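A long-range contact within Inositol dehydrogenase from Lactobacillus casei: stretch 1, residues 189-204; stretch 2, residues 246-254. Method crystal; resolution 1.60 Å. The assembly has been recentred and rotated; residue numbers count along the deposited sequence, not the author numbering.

Stretch 1 189-204: GGLFLDMSIHDIDVIR
Stretch 2 (246-254) MAILVAGRN

How are the two stretches laid against each other? Stretch 1 forms two helices, 191-195 and 197-204, and stretch 2 begins as an extended strand from Met246, with phi near -110 to -160° and psi near 130 to 170°. The first helix crosses the strand at 90°, its axis 8.4 Å away; the second runs nearly antiparallel to it at 161°, 9.7 Å away. The register pairs Met195 with Ala251 (CA to CA 6.0 Å), Asp199 with Leu249 (CA to CA 7.5 Å) and Ile203 with Ala247 (CA to CA 7.7 Å). Strand alternation turns Ala247, Leu249 and Ala251 toward the helices and Ile248 and Val250 away, and 575 Å² is buried in all.

What happens at the start of the first helix? Gly190, at the N-cap position, has phi/psi of 119/162°, angles that call for glycine, and its O accepts a bond from Asp194 N (3.2 Å). Leu191 (t, p) leaves its backbone sideways, but its end reaches stretch 2: CD2 lies 3.6 Å from Ala251 O, and CD1 3.6 Å from Arg253 NE. Asp194 (m) points toward the strand, and its OD2 forms a salt bridge with Arg253 NH2 at 3.0 Å, containing a weak hydrogen bond with an angle of 128°. Arg253 (m, t, t, chi4 -81°) is long enough to bring its guanidinium there, with Asp194 OD2 near the plane at its edge.

How does the chain pass from one helix to the next? Met195 (m, m, m) covers one face of that guanidinium with CG, sets CB 3.9 Å from Ala251 CB, and curls CE to 3.5 Å from Gly252 O. The small Ala251 lets the backbones come close here. Ser196 (m) places OG 3.5 Å from Ala251 CB and donates to a water 2.8 Å from OG. That water donates to Asp199 OD2 at 2.7 Å and Val250 O at 3.0 Å, linking side chains of stretch 1 to the strand backbone.

What does the second helix contribute? Asp199 (m, chi2 -54°) is buried, yet its carboxylate is satisfied by hydrogen bonds, while its CB packs 3.7 Å from Leu249 CD2. Leu249 (m, t) is the most heavily covered residue, suiting a branched apolar side chain; Ile200 CG1 approaches its CD1 at 4.4 Å. One turn beyond Asp199, Ile203 (m, t) extends CD1 to 3.7 Å from Leu249 CD2 and 3.9 Å from Ala247 CB, closing the apolar end of the contact.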

# COMPACT_ATOMS: atom_id res chain seq x y z
N GLY A 189 -32.42 3.03 -18.23
CA GLY A 189 -33.08 2.35 -17.12
C GLY A 189 -32.79 3.00 -15.79
O GLY A 189 -33.51 2.80 -14.82
N GLY A 190 -31.72 3.79 -15.74
CA GLY A 190 -31.33 4.48 -14.52
C GLY A 190 -29.95 4.07 -14.05
O GLY A 190 -29.42 3.04 -14.46
N LEU A 191 -29.36 4.88 -13.17
CA LEU A 191 -28.04 4.61 -12.64
C LEU A 191 -28.02 3.46 -11.64
O LEU A 191 -27.14 2.60 -11.68
CB LEU A 191 -27.48 5.87 -11.97
CG LEU A 191 -26.08 5.78 -11.36
CD1 LEU A 191 -25.03 5.62 -12.44
CD2 LEU A 191 -25.78 7.03 -10.52
N PHE A 192 -28.99 3.44 -10.73
CA PHE A 192 -28.96 2.45 -9.66
C PHE A 192 -29.35 1.07 -10.19
O PHE A 192 -28.82 0.05 -9.74
CB PHE A 192 -29.84 2.91 -8.50
CG PHE A 192 -29.41 4.24 -7.92
CD1 PHE A 192 -28.29 4.32 -7.10
CD2 PHE A 192 -30.11 5.40 -8.21
CE1 PHE A 192 -27.88 5.54 -6.57
CE2 PHE A 192 -29.71 6.62 -7.68
CZ PHE A 192 -28.58 6.69 -6.86
N LEU A 193 -30.25 1.05 -11.16
CA LEU A 193 -30.62 -0.19 -11.83
C LEU A 193 -29.42 -0.76 -12.57
O LEU A 193 -29.15 -1.97 -12.50
CB LEU A 193 -31.75 0.07 -12.82
CG LEU A 193 -32.54 -1.15 -13.28
CD1 LEU A 193 -33.68 -1.39 -12.29
CD2 LEU A 193 -33.06 -0.95 -14.70
N ASP A 194 -28.71 0.10 -13.28
CA ASP A 194 -27.59 -0.34 -14.10
C ASP A 194 -26.36 -0.72 -13.27
O ASP A 194 -25.73 -1.75 -13.51
CB ASP A 194 -27.20 0.76 -15.10
CG ASP A 194 -28.22 0.92 -16.21
OD1 ASP A 194 -28.98 -0.04 -16.47
OD2 ASP A 194 -28.25 2.00 -16.84
N MET A 195 -26.04 0.11 -12.29
CA MET A 195 -24.75 0.03 -11.61
C MET A 195 -24.77 -0.58 -10.21
O MET A 195 -23.75 -1.11 -9.75
CB MET A 195 -24.11 1.43 -11.52
CG MET A 195 -23.68 2.00 -12.85
SD MET A 195 -22.44 0.96 -13.64
CE MET A 195 -21.02 1.26 -12.58
N SER A 196 -25.90 -0.51 -9.52
CA SER A 196 -25.90 -0.84 -8.10
C SER A 196 -26.53 -2.18 -7.74
O SER A 196 -26.52 -2.56 -6.58
CB SER A 196 -26.61 0.25 -7.31
OG SER A 196 -26.00 1.51 -7.55
N ILE A 197 -27.09 -2.88 -8.73
CA ILE A 197 -27.72 -4.16 -8.44
C ILE A 197 -26.75 -5.16 -7.82
O ILE A 197 -27.11 -5.86 -6.88
CB ILE A 197 -28.40 -4.77 -9.70
CG1 ILE A 197 -29.63 -3.95 -10.06
CG2 ILE A 197 -28.86 -6.20 -9.42
CD1 ILE A 197 -30.65 -4.69 -10.92
N HIS A 198 -25.50 -5.20 -8.29
CA HIS A 198 -24.53 -6.10 -7.70
C HIS A 198 -24.20 -5.70 -6.27
O HIS A 198 -23.93 -6.56 -5.43
CB HIS A 198 -23.24 -6.15 -8.51
CG HIS A 198 -23.38 -6.79 -9.86
ND1 HIS A 198 -23.73 -8.11 -10.02
CD2 HIS A 198 -23.19 -6.29 -11.10
CE1 HIS A 198 -23.76 -8.39 -11.31
NE2 HIS A 198 -23.43 -7.31 -11.99
N ASP A 199 -24.20 -4.40 -6.00
CA ASP A 199 -23.94 -3.91 -4.65
C ASP A 199 -25.07 -4.27 -3.70
O ASP A 199 -24.84 -4.68 -2.57
CB ASP A 199 -23.71 -2.40 -4.67
CG ASP A 199 -22.45 -2.02 -5.42
OD1 ASP A 199 -21.37 -2.54 -5.08
OD2 ASP A 199 -22.54 -1.19 -6.35
N ILE A 200 -26.31 -4.13 -4.17
CA ILE A 200 -27.46 -4.55 -3.39
C ILE A 200 -27.36 -6.03 -3.06
O ILE A 200 -27.52 -6.43 -1.91
CB ILE A 200 -28.77 -4.22 -4.12
CG1 ILE A 200 -29.00 -2.70 -4.12
CG2 ILE A 200 -29.96 -4.91 -3.45
CD1 ILE A 200 -29.94 -2.24 -5.20
N ASP A 201 -27.04 -6.85 -4.05
CA ASP A 201 -26.88 -8.27 -3.78
C ASP A 201 -25.76 -8.58 -2.79
O ASP A 201 -25.91 -9.44 -1.91
CB ASP A 201 -26.65 -9.02 -5.09
CG ASP A 201 -26.63 -10.51 -4.87
OD1 ASP A 201 -27.71 -11.08 -4.56
OD2 ASP A 201 -25.53 -11.10 -4.99
N VAL A 202 -24.64 -7.88 -2.91
CA VAL A 202 -23.55 -8.05 -1.97
C VAL A 202 -23.98 -7.75 -0.53
O VAL A 202 -23.63 -8.49 0.39
CB VAL A 202 -22.31 -7.18 -2.37
CG1 VAL A 202 -21.51 -6.77 -1.16
CG2 VAL A 202 -21.45 -7.92 -3.38
N ILE A 203 -24.74 -6.69 -0.35
CA ILE A 203 -25.23 -6.31 0.97
C ILE A 203 -26.12 -7.42 1.56
O ILE A 203 -25.90 -7.88 2.70
CB ILE A 203 -25.95 -4.96 0.89
CG1 ILE A 203 -24.90 -3.86 0.70
CG2 ILE A 203 -26.74 -4.69 2.17
CD1 ILE A 203 -25.45 -2.59 0.10
N ARG A 204 -27.06 -7.91 0.75
CA ARG A 204 -27.95 -8.98 1.20
C ARG A 204 -27.19 -10.26 1.47
O ARG A 204 -27.44 -10.95 2.46
CB ARG A 204 -29.07 -9.22 0.17
CG ARG A 204 -29.99 -8.00 -0.05
CD ARG A 204 -31.11 -8.31 -1.05
NE ARG A 204 -31.98 -9.36 -0.54
CZ ARG A 204 -31.98 -10.61 -1.00
NH1 ARG A 204 -31.16 -10.97 -1.98
NH2 ARG A 204 -32.80 -11.50 -0.46
N MET A 246 -26.53 -0.29 8.62
CA MET A 246 -26.41 0.83 7.72
C MET A 246 -25.70 0.41 6.46
O MET A 246 -24.82 -0.44 6.51
CB MET A 246 -25.64 1.95 8.42
CG MET A 246 -26.32 2.40 9.69
SD MET A 246 -25.36 3.58 10.62
CE MET A 246 -24.13 2.54 11.36
N ALA A 247 -26.08 1.00 5.35
CA ALA A 247 -25.35 0.77 4.11
C ALA A 247 -25.23 2.06 3.32
O ALA A 247 -26.12 2.91 3.35
CB ALA A 247 -26.00 -0.31 3.26
N ILE A 248 -24.11 2.21 2.64
CA ILE A 248 -23.83 3.38 1.83
C ILE A 248 -23.49 2.90 0.44
O ILE A 248 -22.69 1.98 0.28
CB ILE A 248 -22.62 4.14 2.39
CG1 ILE A 248 -22.94 4.69 3.78
CG2 ILE A 248 -22.22 5.28 1.46
CD1 ILE A 248 -21.77 5.30 4.47
N LEU A 249 -24.12 3.49 -0.58
CA LEU A 249 -23.78 3.14 -1.96
C LEU A 249 -23.29 4.37 -2.70
O LEU A 249 -23.79 5.46 -2.49
CB LEU A 249 -25.01 2.61 -2.70
CG LEU A 249 -25.62 1.31 -2.22
CD1 LEU A 249 -26.75 0.92 -3.17
CD2 LEU A 249 -24.56 0.23 -2.16
N VAL A 250 -22.32 4.18 -3.59
CA VAL A 250 -22.01 5.21 -4.57
C VAL A 250 -21.94 4.51 -5.92
O VAL A 250 -21.38 3.43 -6.04
CB VAL A 250 -20.68 5.93 -4.28
CG1 VAL A 250 -20.31 6.82 -5.47
CG2 VAL A 250 -20.79 6.79 -3.03
N ALA A 251 -22.58 5.11 -6.92
CA ALA A 251 -22.57 4.57 -8.27
C ALA A 251 -22.17 5.71 -9.19
O ALA A 251 -22.52 6.86 -8.96
CB ALA A 251 -23.94 4.05 -8.66
N GLY A 252 -21.44 5.39 -10.24
CA GLY A 252 -21.01 6.44 -11.11
C GLY A 252 -20.56 5.90 -12.44
O GLY A 252 -20.39 4.69 -12.61
N ARG A 253 -20.37 6.82 -13.38
CA ARG A 253 -19.96 6.44 -14.72
C ARG A 253 -18.71 7.20 -15.13
O ARG A 253 -18.30 7.13 -16.29
CB ARG A 253 -21.09 6.72 -15.69
CG ARG A 253 -22.42 6.15 -15.26
CD ARG A 253 -23.48 6.40 -16.31
NE ARG A 253 -24.74 5.72 -16.01
CZ ARG A 253 -24.98 4.43 -16.25
NH1 ARG A 253 -24.03 3.67 -16.79
NH2 ARG A 253 -26.16 3.91 -15.95
N ASN A 254 -18.10 7.90 -14.19
CA ASN A 254 -17.00 8.80 -14.54
C ASN A 254 -15.75 8.70 -13.66
O ASN A 254 -15.25 9.72 -13.16
CB ASN A 254 -17.52 10.25 -14.54
CG ASN A 254 -16.61 11.20 -15.30
OD1 ASN A 254 -15.98 10.82 -16.29
ND2 ASN A 254 -16.52 12.44 -14.83
O HOH W 1 -23.54 1.35 -6.27